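Local coordinates for protein lipocalin AI-4 (Rhodnius prolixus, PDB 5H9N) that binds cysteinyl leukotrienes such as leukotriene C4, as a salivary lipocalin of a blood-feeding insect, at residues 98-107 with 135-145. The protein carries 1 engineered substitution. Numbering follows the deposited sequence.
Sequences VETDYANYAL and PAGLSTKLNQL
P135 lies over one face of the Y105 ring, and the carboxylate oxygen OD1 of D101 sits above the opposite face, towards its rim. The proline contact is a CH-pi interaction: P135 CG stands 3.8 Å from the centroid of the Y105 ring, 22° off the normal. L138 meets the same ring obliquely, its CG 3.6 Å from Y105 CE1. This is the lipocalin arrangement of a C-terminal helix packed on the outside of the beta-barrel, here against the hairpin of strands 90-100 and 105-112; the bound leukotriene C4 is about 11 Å from the side chain of L107. At the hairpin turn, D101 OD1 takes the backbone N-H groups of N104 and Y105 from opposite faces of its carboxylate plane, which fixes the acid beneath the ring.

From L138, at the end of the 3-10 turn, into the helix the contact is aliphatic. L138 spreads its two methyls, CD2 to E99 CB at 3.7 Å and CD1 towards L107 CB. L107 and L145 come tip to tip, CD2 to CD1 at 3.8 Å, while L142 CD2 flanks that same L107 methyl. L138 and L145 also reach strand 120-127, touching L125 and F123. At a classic beta bulge, V98 N and, weakly, E99 N both bond to L107 O. K141, bent at its second torsion, crosses the side chains of V98 and E99. Its NZ is hydrogen-bonded to K16 O and, weakly, to a water that donates to V98 O; the carbon next to that nitrogen, K141 CE, lies 3.5 Å from V98 CG1.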
loop_
_atom_site.group_PDB
_atom_site.type_symbol
_atom_site.label_atom_id
_atom_site.label_comp_id
_atom_site.label_asym_id
_atom_site.label_seq_id
_atom_site.Cartn_x
_atom_site.Cartn_y
_atom_site.Cartn_z
ATOM N N VAL A 98 5.082 -2.450 -6.013
ATOM C CA VAL A 98 6.384 -2.263 -6.621
ATOM C C VAL A 98 7.125 -3.587 -6.766
ATOM O O VAL A 98 7.691 -3.872 -7.816
ATOM C CB VAL A 98 7.219 -1.260 -5.797
ATOM C CG1 VAL A 98 8.589 -1.075 -6.409
ATOM C CG2 VAL A 98 6.482 0.082 -5.699
ATOM N N GLU A 99 7.111 -4.390 -5.712
ATOM C CA GLU A 99 7.798 -5.675 -5.701
ATOM C C GLU A 99 7.125 -6.566 -4.680
ATOM O O GLU A 99 6.822 -6.094 -3.583
ATOM C CB GLU A 99 9.277 -5.503 -5.339
ATOM C CG GLU A 99 10.185 -4.999 -6.429
ATOM C CD GLU A 99 10.798 -6.124 -7.230
ATOM O OE1 GLU A 99 11.979 -6.448 -6.985
ATOM O OE2 GLU A 99 10.097 -6.691 -8.092
ATOM N N THR A 100 6.895 -7.837 -4.997
ATOM C CA THR A 100 6.335 -8.767 -4.011
ATOM C C THR A 100 6.715 -10.188 -4.353
ATOM O O THR A 100 6.903 -10.500 -5.527
ATOM C CB THR A 100 4.788 -8.662 -3.915
ATOM O OG1 THR A 100 4.306 -9.545 -2.896
ATOM C CG2 THR A 100 4.137 -9.034 -5.223
ATOM N N ASP A 101 6.856 -11.042 -3.337
ATOM C CA ASP A 101 7.011 -12.475 -3.588
ATOM C C ASP A 101 5.725 -13.209 -3.212
ATOM O O ASP A 101 5.690 -14.437 -3.200
ATOM C CB ASP A 101 8.233 -13.043 -2.844
ATOM C CG ASP A 101 8.023 -13.178 -1.342
ATOM O OD1 ASP A 101 7.101 -12.553 -0.797
ATOM O OD2 ASP A 101 8.813 -13.913 -0.715
ATOM N N TYR A 102 4.680 -12.440 -2.897
ATOM C CA TYR A 102 3.316 -12.922 -2.591
ATOM C C TYR A 102 3.180 -13.685 -1.276
ATOM O O TYR A 102 2.200 -13.502 -0.560
ATOM C CB TYR A 102 2.767 -13.782 -3.741
ATOM C CG TYR A 102 2.852 -13.092 -5.084
ATOM C CD1 TYR A 102 1.933 -12.118 -5.443
ATOM C CD2 TYR A 102 3.859 -13.410 -5.988
ATOM C CE1 TYR A 102 2.010 -11.478 -6.660
ATOM C CE2 TYR A 102 3.944 -12.772 -7.209
ATOM C CZ TYR A 102 3.015 -11.818 -7.544
ATOM O OH TYR A 102 3.109 -11.186 -8.769
ATOM N N ALA A 103 4.150 -14.535 -0.964
ATOM C CA ALA A 103 4.093 -15.395 0.206
ATOM C C ALA A 103 4.705 -14.792 1.470
ATOM O O ALA A 103 4.477 -15.305 2.569
ATOM C CB ALA A 103 4.778 -16.705 -0.113
ATOM N N ASN A 104 5.482 -13.718 1.329
ATOM C CA ASN A 104 6.144 -13.142 2.492
ATOM C C ASN A 104 6.003 -11.635 2.576
ATOM O O ASN A 104 5.575 -11.115 3.615
ATOM C CB ASN A 104 7.627 -13.505 2.506
ATOM C CG ASN A 104 7.857 -14.996 2.589
ATOM O OD1 ASN A 104 7.674 -15.610 3.640
ATOM N ND2 ASN A 104 8.274 -15.585 1.479
ATOM N N TYR A 105 6.389 -10.923 1.523
ATOM C CA TYR A 105 6.479 -9.469 1.599
ATOM C C TYR A 105 5.893 -8.799 0.377
ATOM O O TYR A 105 5.798 -9.409 -0.689
ATOM C CB TYR A 105 7.942 -9.029 1.753
ATOM C CG TYR A 105 8.815 -9.387 0.558
ATOM C CD1 TYR A 105 8.881 -8.563 -0.563
ATOM C CD2 TYR A 105 9.576 -10.545 0.560
ATOM C CE1 TYR A 105 9.677 -8.904 -1.662
ATOM C CE2 TYR A 105 10.373 -10.884 -0.530
ATOM C CZ TYR A 105 10.415 -10.062 -1.630
ATOM O OH TYR A 105 11.211 -10.413 -2.707
ATOM N N ALA A 106 5.564 -7.523 0.517
ATOM C CA ALA A 106 5.192 -6.695 -0.617
ATOM C C ALA A 106 5.580 -5.264 -0.338
ATOM O O ALA A 106 5.248 -4.726 0.727
ATOM C CB ALA A 106 3.702 -6.794 -0.898
ATOM N N LEU A 107 6.287 -4.638 -1.264
ATOM C CA LEU A 107 6.609 -3.220 -1.210
ATOM C C LEU A 107 5.630 -2.483 -2.093
ATOM O O LEU A 107 5.563 -2.766 -3.289
ATOM C CB LEU A 107 8.036 -2.978 -1.704
ATOM C CG LEU A 107 8.500 -1.526 -1.725
ATOM C CD1 LEU A 107 8.567 -0.963 -0.321
ATOM C CD2 LEU A 107 9.830 -1.378 -2.468
ATOM N N PRO A 135 12.916 -7.816 4.145
ATOM C CA PRO A 135 13.410 -9.026 3.488
ATOM C C PRO A 135 14.701 -8.773 2.724
ATOM O O PRO A 135 14.890 -7.707 2.132
ATOM C CB PRO A 135 12.275 -9.387 2.523
ATOM C CG PRO A 135 11.679 -8.083 2.170
ATOM C CD PRO A 135 11.762 -7.243 3.430
ATOM N N ALA A 136 15.575 -9.767 2.713
ATOM C CA ALA A 136 16.818 -9.656 1.961
ATOM C C ALA A 136 16.549 -9.418 0.476
ATOM O O ALA A 136 17.300 -8.700 -0.190
ATOM C CB ALA A 136 17.661 -10.903 2.146
ATOM N N GLY A 137 15.472 -9.995 -0.038
ATOM C CA GLY A 137 15.180 -9.898 -1.457
ATOM C C GLY A 137 14.891 -8.495 -1.961
ATOM O O GLY A 137 14.920 -8.257 -3.166
ATOM N N LEU A 138 14.615 -7.565 -1.054
ATOM C CA LEU A 138 14.322 -6.185 -1.447
ATOM C C LEU A 138 15.524 -5.253 -1.354
ATOM O O LEU A 138 15.414 -4.075 -1.669
ATOM C CB LEU A 138 13.195 -5.612 -0.584
ATOM C CG LEU A 138 11.766 -6.035 -0.912
ATOM C CD1 LEU A 138 10.800 -5.365 0.051
ATOM C CD2 LEU A 138 11.417 -5.682 -2.350
ATOM N N SER A 139 16.671 -5.780 -0.933
ATOM C CA SER A 139 17.848 -4.960 -0.667
ATOM C C SER A 139 18.192 -4.010 -1.814
ATOM O O SER A 139 18.316 -2.801 -1.626
ATOM C CB SER A 139 19.040 -5.864 -0.372
ATOM O OG SER A 139 19.397 -6.593 -1.532
ATOM N N THR A 140 18.341 -4.563 -3.010
ATOM C CA THR A 140 18.747 -3.766 -4.158
ATOM C C THR A 140 17.657 -2.764 -4.546
ATOM O O THR A 140 17.939 -1.600 -4.828
ATOM C CB THR A 140 19.094 -4.666 -5.348
ATOM O OG1 THR A 140 20.023 -5.666 -4.909
ATOM C CG2 THR A 140 19.715 -3.850 -6.468
ATOM N N LYS A 141 16.408 -3.215 -4.533
ATOM C CA LYS A 141 15.283 -2.361 -4.899
ATOM C C LYS A 141 15.144 -1.174 -3.945
ATOM O O LYS A 141 14.904 -0.045 -4.376
ATOM C CB LYS A 141 13.988 -3.168 -4.920
ATOM C CG LYS A 141 12.792 -2.403 -5.445
ATOM C CD LYS A 141 13.070 -1.944 -6.863
ATOM C CE LYS A 141 11.806 -1.851 -7.676
ATOM N NZ LYS A 141 12.108 -1.606 -9.110
ATOM N N LEU A 142 15.299 -1.426 -2.652
ATOM C CA LEU A 142 15.230 -0.353 -1.662
ATOM C C LEU A 142 16.360 0.649 -1.874
ATOM O O LEU A 142 16.151 1.854 -1.758
ATOM C CB LEU A 142 15.279 -0.917 -0.245
ATOM C CG LEU A 142 14.057 -1.735 0.174
ATOM C CD1 LEU A 142 14.328 -2.460 1.488
ATOM C CD2 LEU A 142 12.815 -0.843 0.303
ATOM N N ASN A 143 17.550 0.159 -2.206
ATOM C CA ASN A 143 18.649 1.059 -2.508
ATOM C C ASN A 143 18.320 1.942 -3.709
ATOM O O ASN A 143 18.520 3.157 -3.659
ATOM C CB ASN A 143 19.935 0.272 -2.762
ATOM C CG ASN A 143 21.126 1.173 -3.009
ATOM O OD1 ASN A 143 21.490 1.437 -4.153
ATOM N ND2 ASN A 143 21.737 1.653 -1.931
ATOM N N GLN A 144 17.795 1.331 -4.765
ATOM C CA GLN A 144 17.447 2.043 -5.987
ATOM C C GLN A 144 16.403 3.125 -5.738
ATOM O O GLN A 144 16.460 4.200 -6.341
ATOM C CB GLN A 144 16.958 1.053 -7.045
ATOM C CG GLN A 144 18.082 0.144 -7.543
ATOM C CD GLN A 144 17.604 -0.975 -8.450
ATOM O OE1 GLN A 144 16.443 -1.381 -8.402
ATOM N NE2 GLN A 144 18.509 -1.486 -9.281
ATOM N N LEU A 145 15.464 2.852 -4.840
ATOM C CA LEU A 145 14.418 3.809 -4.512
ATOM C C LEU A 145 14.785 4.753 -3.369
ATOM O O LEU A 145 13.956 5.567 -2.952
ATOM C CB LEU A 145 13.133 3.072 -4.142
ATOM C CG LEU A 145 12.462 2.249 -5.241
ATOM C CD1 LEU A 145 11.402 1.348 -4.632
ATOM C CD2 LEU A 145 11.844 3.157 -6.292
HETATM O O HOH W 1 10.382 -4.095 -9.419
#